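Long-range contacts in glutathione S-transferase (Natrialba magadii ATCC 43099, PDB 6GZF), which probably acts as a Xi-class glutathione transferase, the class of the glutathionyl-hydroquinone reductases, which use glutathione to reduce glutathionyl-hydroquinones: residues A[8-14]-A[127-133]; A[85-91]-A[103-109]; A[180-184]-A[236-240]. All blocks are in the same frame, centred on the assembly; numbering follows the deposited sequence. Where two conformers were deposited one is given.

Contact 1 (A[8-14]-A[127-133])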
loop_
_atom_site.group_PDB
_atom_site.type_symbol
_atom_site.label_atom_id
_atom_site.label_comp_id
_atom_site.label_asym_id
_atom_site.label_seq_id
_atom_site.Cartn_x
_atom_site.Cartn_y
_atom_site.Cartn_z
ATOM N N MET A 8 -8.776 -16.553 -8.672
ATOM C CA MET A 8 -8.597 -17.900 -8.144
ATOM C C MET A 8 -9.536 -18.882 -8.827
ATOM O O MET A 8 -10.702 -18.578 -9.075
ATOM C CB MET A 8 -8.808 -17.934 -6.631
ATOM C CG MET A 8 -8.338 -19.232 -5.992
ATOM S SD MET A 8 -7.407 -18.996 -4.468
ATOM C CE MET A 8 -6.913 -20.684 -4.124
ATOM N N ASN A 9 -9.014 -20.065 -9.128
ATOM C CA ASN A 9 -9.774 -21.064 -9.864
ATOM C C ASN A 9 -10.336 -22.162 -8.969
ATOM O O ASN A 9 -10.269 -22.068 -7.742
ATOM C CB ASN A 9 -8.906 -21.672 -10.959
ATOM C CG ASN A 9 -8.306 -20.623 -11.871
ATOM O OD1 ASN A 9 -9.009 -19.747 -12.378
ATOM N ND2 ASN A 9 -6.999 -20.707 -12.088
ATOM N N MET A 10 -10.884 -23.202 -9.590
ATOM C CA MET A 10 -11.695 -24.168 -8.862
ATOM C C MET A 10 -11.698 -25.549 -9.514
ATOM O O MET A 10 -11.419 -25.700 -10.710
ATOM C CB MET A 10 -13.129 -23.645 -8.749
ATOM C CG MET A 10 -13.571 -22.855 -9.969
ATOM S SD MET A 10 -15.041 -21.859 -9.682
ATOM C CE MET A 10 -14.365 -20.500 -8.727
ATOM N N LEU A 11 -12.001 -26.555 -8.705
ATOM C CA LEU A 11 -12.247 -27.901 -9.195
ATOM C C LEU A 11 -13.735 -28.197 -9.034
ATOM O O LEU A 11 -14.267 -28.110 -7.931
ATOM C CB LEU A 11 -11.393 -28.915 -8.431
ATOM C CG LEU A 11 -10.799 -30.106 -9.187
ATOM C CD1 LEU A 11 -10.005 -29.647 -10.394
ATOM C CD2 LEU A 11 -9.914 -30.922 -8.259
ATOM N N VAL A 12 -14.411 -28.523 -10.131
ATOM C CA VAL A 12 -15.850 -28.770 -10.084
ATOM C C VAL A 12 -16.194 -30.162 -10.602
ATOM O O VAL A 12 -16.035 -30.444 -11.790
ATOM C CB VAL A 12 -16.632 -27.722 -10.901
ATOM C CG1 VAL A 12 -18.122 -28.024 -10.866
ATOM C CG2 VAL A 12 -16.356 -26.322 -10.371
ATOM N N ASP A 13 -16.671 -31.019 -9.701
ATOM C CA ASP A 13 -16.961 -32.417 -10.012
ATOM C C ASP A 13 -15.751 -33.097 -10.648
ATOM O O ASP A 13 -15.890 -33.890 -11.579
ATOM C CB ASP A 13 -18.182 -32.531 -10.929
ATOM C CG ASP A 13 -19.468 -32.100 -10.246
ATOM O OD1 ASP A 13 -19.524 -32.146 -8.998
ATOM O OD2 ASP A 13 -20.423 -31.720 -10.957
ATOM N N GLY A 14 -14.566 -32.772 -10.140
ATOM C CA GLY A 14 -13.331 -33.352 -10.634
ATOM C C GLY A 14 -12.805 -32.676 -11.886
ATOM O O GLY A 14 -11.938 -33.218 -12.572
ATOM N N ASP A 127 -14.161 -36.834 -7.881
ATOM C CA ASP A 127 -15.338 -36.038 -8.220
ATOM C C ASP A 127 -15.469 -34.816 -7.311
ATOM O O ASP A 127 -16.547 -34.234 -7.185
ATOM C CB ASP A 127 -16.600 -36.904 -8.132
ATOM C CG ASP A 127 -17.795 -36.272 -8.822
ATOM O OD1 ASP A 127 -17.638 -35.786 -9.961
ATOM O OD2 ASP A 127 -18.891 -36.257 -8.220
ATOM N N VAL A 128 -14.363 -34.422 -6.689
ATOM C CA VAL A 128 -14.390 -33.371 -5.676
ATOM C C VAL A 128 -14.724 -31.997 -6.262
ATOM O O VAL A 128 -14.342 -31.670 -7.388
ATOM C CB VAL A 128 -13.038 -33.294 -4.918
ATOM C CG1 VAL A 128 -11.930 -32.768 -5.821
ATOM C CG2 VAL A 128 -13.167 -32.442 -3.664
ATOM N N THR A 129 -15.470 -31.208 -5.494
ATOM C CA THR A 129 -15.732 -29.817 -5.835
ATOM C C THR A 129 -15.193 -28.924 -4.721
ATOM O O THR A 129 -15.805 -28.806 -3.660
ATOM C CB THR A 129 -17.232 -29.546 -6.049
ATOM O OG1 THR A 129 -17.699 -30.301 -7.175
ATOM C CG2 THR A 129 -17.476 -28.067 -6.310
ATOM N N CYS A 130 -14.041 -28.305 -4.961
ATOM C CA CYS A 130 -13.356 -27.549 -3.919
ATOM C C CYS A 130 -12.353 -26.550 -4.476
ATOM O O CYS A 130 -12.233 -26.376 -5.689
ATOM C CB CYS A 130 -12.630 -28.502 -2.970
ATOM S SG CYS A 130 -11.272 -29.407 -3.750
ATOM N N ARG A 131 -11.635 -25.895 -3.568
ATOM C CA ARG A 131 -10.509 -25.046 -3.929
ATOM C C ARG A 131 -9.213 -25.825 -3.723
ATOM O O ARG A 131 -9.055 -26.524 -2.721
ATOM C CB ARG A 131 -10.495 -23.764 -3.092
ATOM C CG ARG A 131 -11.742 -22.901 -3.216
ATOM C CD ARG A 131 -11.616 -21.886 -4.343
ATOM N NE ARG A 131 -12.656 -20.863 -4.269
ATOM C CZ ARG A 131 -12.885 -19.956 -5.213
ATOM N NH1 ARG A 131 -12.145 -19.938 -6.313
ATOM N NH2 ARG A 131 -13.854 -19.065 -5.057
ATOM N N VAL A 132 -8.295 -25.713 -4.675
ATOM C CA VAL A 132 -6.989 -26.351 -4.540
ATOM C C VAL A 132 -6.059 -25.432 -3.758
ATOM O O VAL A 132 -5.492 -24.491 -4.312
ATOM C CB VAL A 132 -6.370 -26.684 -5.912
ATOM C CG1 VAL A 132 -5.030 -27.385 -5.736
ATOM C CG2 VAL A 132 -7.321 -27.548 -6.720
ATOM N N THR A 133 -5.904 -25.710 -2.466
ATOM C CA THR A 133 -5.149 -24.845 -1.563
ATOM C C THR A 133 -4.125 -25.612 -0.731
ATOM O O THR A 133 -4.090 -26.842 -0.741
ATOM C CB THR A 133 -6.084 -24.100 -0.587
ATOM O OG1 THR A 133 -6.800 -25.053 0.211
ATOM C CG2 THR A 133 -7.074 -23.229 -1.342
HETATM O O HOH W 1 -7.887 -23.028 -6.692
#
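This is an antiparallel backbone pairing at the margin of the thioredoxin-like domain, where the N-terminal residues 8-14, carrying strand 10-12, run beside the loop between helix 117-124 and strand 136-139. L11 and C130 form one hydrogen-bonded pair: L11 N donates to C130 O and C130 N to L11 O, both at 3.0 Å. Beyond it T129 OG1 accepts from D13 N at 2.8 Å, a hydroxyl standing in for a carbonyl, and G14 N reaches V128 O at 3.0 Å. Glycine suits position 14: its phi is positive, and a CB would crowd D127 CA. The branched L11 side chain points at the loop, its CD2 lying 3.7 Å from V128 CG1, and also meets W16 and V122. R131 has the long side chain needed to return to the N-terminal segment: NH1 donates to N9 O at 3.2 Å and only weakly to M8 O at 3.4 Å, while E31 forms a salt bridge with NH2. A water bonded to N9 O also accepts weakly from V132 N. The loop includes R131, V132 and T133, predicted glutathione-binding residues, consistent with the part of the glutathione site that GSTs place before strand 136-139 of the thioredoxin fold.

Contact 2 (A[85-91]-A[103-109])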
loop_
_atom_site.group_PDB
_atom_site.type_symbol
_atom_site.label_atom_id
_atom_site.label_comp_id
_atom_site.label_asym_id
_atom_site.label_seq_id
_atom_site.Cartn_x
_atom_site.Cartn_y
_atom_site.Cartn_z
ATOM N N VAL A 85 8.018 -33.132 3.703
ATOM C CA VAL A 85 7.359 -31.937 3.190
ATOM C C VAL A 85 7.786 -31.588 1.761
ATOM O O VAL A 85 8.955 -31.717 1.397
ATOM C CB VAL A 85 7.623 -30.724 4.121
ATOM C CG1 VAL A 85 9.116 -30.448 4.247
ATOM C CG2 VAL A 85 6.879 -29.490 3.634
ATOM N N SER A 86 6.817 -31.169 0.952
ATOM C CA SER A 86 7.088 -30.651 -0.382
ATOM C C SER A 86 6.678 -29.183 -0.460
ATOM O O SER A 86 5.654 -28.789 0.097
ATOM C CB SER A 86 6.349 -31.466 -1.446
ATOM O OG SER A 86 6.872 -32.779 -1.541
ATOM N N VAL A 87 7.480 -28.377 -1.146
ATOM C CA VAL A 87 7.198 -26.952 -1.270
ATOM C C VAL A 87 6.805 -26.583 -2.694
ATOM O O VAL A 87 7.588 -26.753 -3.628
ATOM C CB VAL A 87 8.404 -26.100 -0.848
ATOM C CG1 VAL A 87 8.063 -24.625 -0.955
ATOM C CG2 VAL A 87 8.826 -26.451 0.570
ATOM N N VAL A 88 5.589 -26.069 -2.850
ATOM C CA VAL A 88 5.075 -25.703 -4.163
ATOM C C VAL A 88 5.599 -24.344 -4.619
ATOM O O VAL A 88 6.111 -23.561 -3.820
ATOM C CB VAL A 88 3.534 -25.675 -4.174
ATOM C CG1 VAL A 88 2.977 -27.022 -3.741
ATOM C CG2 VAL A 88 3.022 -24.577 -3.263
ATOM N N ASP A 89 5.466 -24.081 -5.915
ATOM C CA ASP A 89 5.885 -22.818 -6.516
ATOM C C ASP A 89 5.092 -21.652 -5.926
ATOM O O ASP A 89 3.861 -21.657 -5.961
ATOM C CB ASP A 89 5.703 -22.885 -8.039
ATOM C CG ASP A 89 6.416 -21.765 -8.783
ATOM O OD1 ASP A 89 6.761 -20.736 -8.167
ATOM O OD2 ASP A 89 6.625 -21.914 -10.005
ATOM N N PRO A 90 5.797 -20.652 -5.368
ATOM C CA PRO A 90 5.156 -19.438 -4.852
ATOM C C PRO A 90 4.369 -18.692 -5.927
ATOM O O PRO A 90 3.393 -18.015 -5.605
ATOM C CB PRO A 90 6.339 -18.597 -4.350
ATOM C CG PRO A 90 7.543 -19.177 -5.021
ATOM C CD PRO A 90 7.250 -20.635 -5.137
ATOM N N TYR A 91 4.788 -18.815 -7.183
ATOM C CA TYR A 91 4.028 -18.245 -8.288
ATOM C C TYR A 91 3.036 -19.270 -8.819
ATOM O O TYR A 91 3.370 -20.443 -8.985
ATOM C CB TYR A 91 4.951 -17.773 -9.415
ATOM C CG TYR A 91 4.202 -17.213 -10.608
ATOM C CD1 TYR A 91 3.840 -15.873 -10.657
ATOM C CD2 TYR A 91 3.856 -18.023 -11.683
ATOM C CE1 TYR A 91 3.150 -15.357 -11.741
ATOM C CE2 TYR A 91 3.166 -17.517 -12.769
ATOM C CZ TYR A 91 2.817 -16.183 -12.793
ATOM O OH TYR A 91 2.133 -15.676 -13.874
ATOM N N LYS A 103 13.284 -24.161 -9.113
ATOM C CA LYS A 103 13.159 -22.844 -8.500
ATOM C C LYS A 103 13.631 -22.871 -7.047
ATOM O O LYS A 103 13.405 -23.845 -6.330
ATOM C CB LYS A 103 11.713 -22.354 -8.584
ATOM C CG LYS A 103 11.527 -20.880 -8.270
ATOM C CD LYS A 103 10.134 -20.415 -8.659
ATOM C CE LYS A 103 9.952 -18.930 -8.401
ATOM N NZ LYS A 103 8.619 -18.449 -8.857
ATOM N N GLU A 104 14.293 -21.795 -6.628
ATOM C CA GLU A 104 14.867 -21.704 -5.288
ATOM C C GLU A 104 13.812 -21.821 -4.191
ATOM O O GLU A 104 12.837 -21.070 -4.171
ATOM C CB GLU A 104 15.632 -20.388 -5.131
ATOM C CG GLU A 104 16.135 -20.116 -3.723
ATOM C CD GLU A 104 17.160 -21.132 -3.261
ATOM O OE1 GLU A 104 17.996 -21.551 -4.089
ATOM O OE2 GLU A 104 17.132 -21.508 -2.070
ATOM N N GLY A 105 14.017 -22.769 -3.282
ATOM C CA GLY A 105 13.117 -22.963 -2.158
ATOM C C GLY A 105 12.016 -23.968 -2.439
ATOM O O GLY A 105 11.336 -24.429 -1.523
ATOM N N CYS A 106 11.844 -24.312 -3.711
ATOM C CA CYS A 106 10.790 -25.232 -4.119
ATOM C C CYS A 106 11.333 -26.636 -4.349
ATOM O O CYS A 106 12.516 -26.817 -4.632
ATOM C CB CYS A 106 10.107 -24.729 -5.389
ATOM S SG CYS A 106 9.804 -22.956 -5.408
ATOM N N THR A 107 10.458 -27.629 -4.223
ATOM C CA THR A 107 10.830 -29.015 -4.477
ATOM C C THR A 107 9.866 -29.654 -5.467
ATOM O O THR A 107 9.064 -28.968 -6.102
ATOM C CB THR A 107 10.845 -29.855 -3.183
ATOM O OG1 THR A 107 9.506 -30.015 -2.695
ATOM C CG2 THR A 107 11.700 -29.188 -2.114
ATOM N N HIS A 108 9.948 -30.974 -5.590
ATOM C CA HIS A 108 9.023 -31.722 -6.429
ATOM C C HIS A 108 8.018 -32.464 -5.556
ATOM O O HIS A 108 8.225 -32.616 -4.352
ATOM C CB HIS A 108 9.777 -32.712 -7.318
ATOM C CG HIS A 108 10.462 -33.805 -6.558
ATOM N ND1 HIS A 108 11.690 -33.639 -5.954
ATOM C CD2 HIS A 108 10.088 -35.080 -6.299
ATOM C CE1 HIS A 108 12.042 -34.763 -5.359
ATOM N NE2 HIS A 108 11.088 -35.655 -5.553
ATOM N N ASP A 109 6.930 -32.921 -6.164
ATOM C CA ASP A 109 5.962 -33.747 -5.456
ATOM C C ASP A 109 6.595 -35.093 -5.121
ATOM O O ASP A 109 6.716 -35.963 -5.982
ATOM C CB ASP A 109 4.694 -33.934 -6.290
ATOM C CG ASP A 109 3.771 -34.998 -5.725
ATOM O OD1 ASP A 109 3.669 -35.106 -4.485
ATOM O OD2 ASP A 109 3.146 -35.728 -6.523
HETATM O O HOH W 2 7.836 -26.713 -6.481
#
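A threonine hydroxyl does the work of a backbone carbonyl here: V87 N donates to T107 OG1 at 3.0 Å, while T107 N returns a normal bond to V87 O at 3.1 Å. One residue thus satisfies both polar backbone groups of V87 on edge strand 84-87, although segment 103-109 forms no regular strand. The T107 side chain points toward the strand, and a hydroxyl on its short branched side chain is well placed for this role. A water bridges the two residues, donating to V87 O at 2.9 Å and T107 O at 2.6 Å. The approach is shaped by a type II turn from K103 to C106, closed by C106 N to K103 O at 3.1 Å. G105 holds its third position, with a positive phi at which a CB would jam against the preceding carbonyl. C106, small and apolar enough for a buried place, sets SG 3.5 Å from P90 CD, with H292 of helix 290-299 also against it. At the far end a salt bridge joins D89 OD1 to K103 NZ at 3.0 Å; E295 is the lysine's second partner. That same D89 OD1 accepts from Y91 N at 2.9 Å, making an Asx turn as the chain leaves the strand, and OD2 binds T100 and Q98. V88 faces the other way, against W97, a predicted glutathione ligand. Such a strand, parallel to its neighbour 56-60 and followed by a loop beside the glutathione site, is characteristic of the thioredoxin-like N-terminal domain of GSTs.

Contact 3 (A[180-184]-A[236-240])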
loop_
_atom_site.group_PDB
_atom_site.type_symbol
_atom_site.label_atom_id
_atom_site.label_comp_id
_atom_site.label_asym_id
_atom_site.label_seq_id
_atom_site.Cartn_x
_atom_site.Cartn_y
_atom_site.Cartn_z
ATOM N N VAL A 180 -6.477 -20.924 24.926
ATOM C CA VAL A 180 -5.815 -21.070 23.634
ATOM C C VAL A 180 -6.847 -21.271 22.531
ATOM O O VAL A 180 -6.767 -20.648 21.473
ATOM C CB VAL A 180 -4.822 -22.251 23.632
ATOM C CG1 VAL A 180 -4.271 -22.483 22.233
ATOM C CG2 VAL A 180 -3.692 -21.991 24.613
ATOM N N ASP A 181 -7.826 -22.132 22.793
ATOM C CA ASP A 181 -8.913 -22.367 21.851
ATOM C C ASP A 181 -9.758 -21.110 21.664
ATOM O O ASP A 181 -10.355 -20.904 20.608
ATOM C CB ASP A 181 -9.792 -23.528 22.321
ATOM C CG ASP A 181 -9.053 -24.853 22.336
ATOM O OD1 ASP A 181 -8.264 -25.104 21.400
ATOM O OD2 ASP A 181 -9.260 -25.643 23.280
ATOM N N GLN A 182 -9.802 -20.270 22.695
ATOM C CA GLN A 182 -10.577 -19.037 22.642
ATOM C C GLN A 182 -9.893 -17.985 21.773
ATOM O O GLN A 182 -10.530 -17.362 20.924
ATOM C CB GLN A 182 -10.799 -18.480 24.049
ATOM C CG GLN A 182 -11.733 -17.281 24.094
ATOM C CD GLN A 182 -11.651 -16.522 25.405
ATOM O OE1 GLN A 182 -10.638 -15.889 25.707
ATOM N NE2 GLN A 182 -12.720 -16.581 26.191
ATOM N N ILE A 183 -8.597 -17.793 21.997
ATOM C CA ILE A 183 -7.831 -16.785 21.270
ATOM C C ILE A 183 -7.784 -17.090 19.776
ATOM O O ILE A 183 -7.945 -16.194 18.946
ATOM C CB ILE A 183 -6.392 -16.672 21.814
ATOM C CG1 ILE A 183 -6.413 -16.234 23.278
ATOM C CG2 ILE A 183 -5.581 -15.685 20.989
ATOM C CD1 ILE A 183 -5.042 -16.086 23.885
ATOM N N ILE A 184 -7.566 -18.359 19.442
ATOM C CA ILE A 184 -7.542 -18.801 18.051
ATOM C C ILE A 184 -8.858 -18.474 17.349
ATOM O O ILE A 184 -8.869 -18.007 16.211
ATOM C CB ILE A 184 -7.267 -20.316 17.943
ATOM C CG1 ILE A 184 -5.864 -20.643 18.454
ATOM C CG2 ILE A 184 -7.427 -20.794 16.508
ATOM C CD1 ILE A 184 -5.604 -22.125 18.619
ATOM N N LEU A 236 4.203 -20.315 25.381
ATOM C CA LEU A 236 4.049 -20.314 23.931
ATOM C C LEU A 236 3.047 -21.380 23.500
ATOM O O LEU A 236 3.201 -22.553 23.838
ATOM C CB LEU A 236 5.398 -20.554 23.251
ATOM C CG LEU A 236 5.484 -20.285 21.749
ATOM C CD1 LEU A 236 5.452 -18.793 21.478
ATOM C CD2 LEU A 236 6.739 -20.913 21.161
ATOM N N THR A 237 2.020 -20.975 22.758
ATOM C CA THR A 237 0.970 -21.901 22.344
ATOM C C THR A 237 0.632 -21.775 20.860
ATOM O O THR A 237 1.234 -20.980 20.141
ATOM C CB THR A 237 -0.322 -21.686 23.158
ATOM O OG1 THR A 237 -0.817 -20.360 22.931
ATOM C CG2 THR A 237 -0.063 -21.882 24.646
ATOM N N GLU A 238 -0.341 -22.569 20.416
ATOM C CA GLU A 238 -0.829 -22.513 19.042
ATOM C C GLU A 238 -1.423 -21.148 18.722
ATOM O O GLU A 238 -1.413 -20.711 17.571
ATOM C CB GLU A 238 -1.881 -23.594 18.795
ATOM C CG GLU A 238 -1.394 -25.019 18.971
ATOM C CD GLU A 238 -2.456 -26.036 18.594
ATOM O OE1 GLU A 238 -3.522 -25.621 18.092
ATOM O OE2 GLU A 238 -2.229 -27.247 18.797
ATOM N N ALA A 239 -1.950 -20.487 19.749
ATOM C CA ALA A 239 -2.555 -19.169 19.598
ATOM C C ALA A 239 -1.545 -18.165 19.054
ATOM O O ALA A 239 -1.894 -17.280 18.273
ATOM C CB ALA A 239 -3.114 -18.690 20.928
ATOM N N ASP A 240 -0.292 -18.315 19.470
ATOM C CA ASP A 240 0.774 -17.430 19.017
ATOM C C ASP A 240 1.166 -17.728 17.574
ATOM O O ASP A 240 1.529 -16.824 16.824
ATOM C CB ASP A 240 1.995 -17.552 19.929
ATOM C CG ASP A 240 1.656 -17.323 21.389
ATOM O OD1 ASP A 240 1.300 -18.302 22.078
ATOM O OD2 ASP A 240 1.737 -16.163 21.844
#
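Apolar packing alone joins the two segments directly, with no hydrogen bond between them. A residue with almost no side chain is what lets helix 177-192 approach the start of helix 238-247: I184 and A239 have their CA atoms 5.2 Å apart. The A239 methyl meets three branched side chains, its CB lying 3.9 Å from I183 CG2, 4.2 Å from V180 CG1 and 4.2 Å from I184 CG1. V180 CG2 also touches T237 CG2 at 3.6 Å, and I184 CD1 rests 4.0 Å from E238 CB.

Hydrogen bonds within 236-240 fix the helix start. T237 is the N-cap, and with D240 it forms a capping box: T237 N donates to D240 OD1 at 2.9 Å, and T237 OG1 accepts a weak bond from A239 N at 3.4 Å. Threonine serves doubly, its hydroxyl capping while its methyl packs on V180. D240 OD2 is held by Y274 and L231 N.

Charge adds an indirect tie: R155 of helix 150-159 makes salt bridges with both D181 and E238. The sequence T237-E238-A239-D240 matches the Ser/Thr-X-X-Asp capping box found at the start of the corresponding helix, here 238-247, in the all-helical C-terminal domain of GSTs.

From the N terminus, residues 8-14 lead into a long excursion that contact 1 closes at 127-133, just before strand 136-139. Inside that loop contact 2 closes a much shorter one, of eleven residues, between strand 84-87 and helix 117-124. The two do not touch: their nearest atoms are about 8 Å apart, and they lie at different margins of the thioredoxin-like domain, contact 1 joining the N-terminal residues to the loop before strand 136-139. Contact 3 opens only afterwards, in series, and its loop, mostly helical, joins helix 177-192 to helix 238-247 in the C-terminal domain. It lies across the chain's centre from both others, with nearest atoms about 17 and 18 Å away.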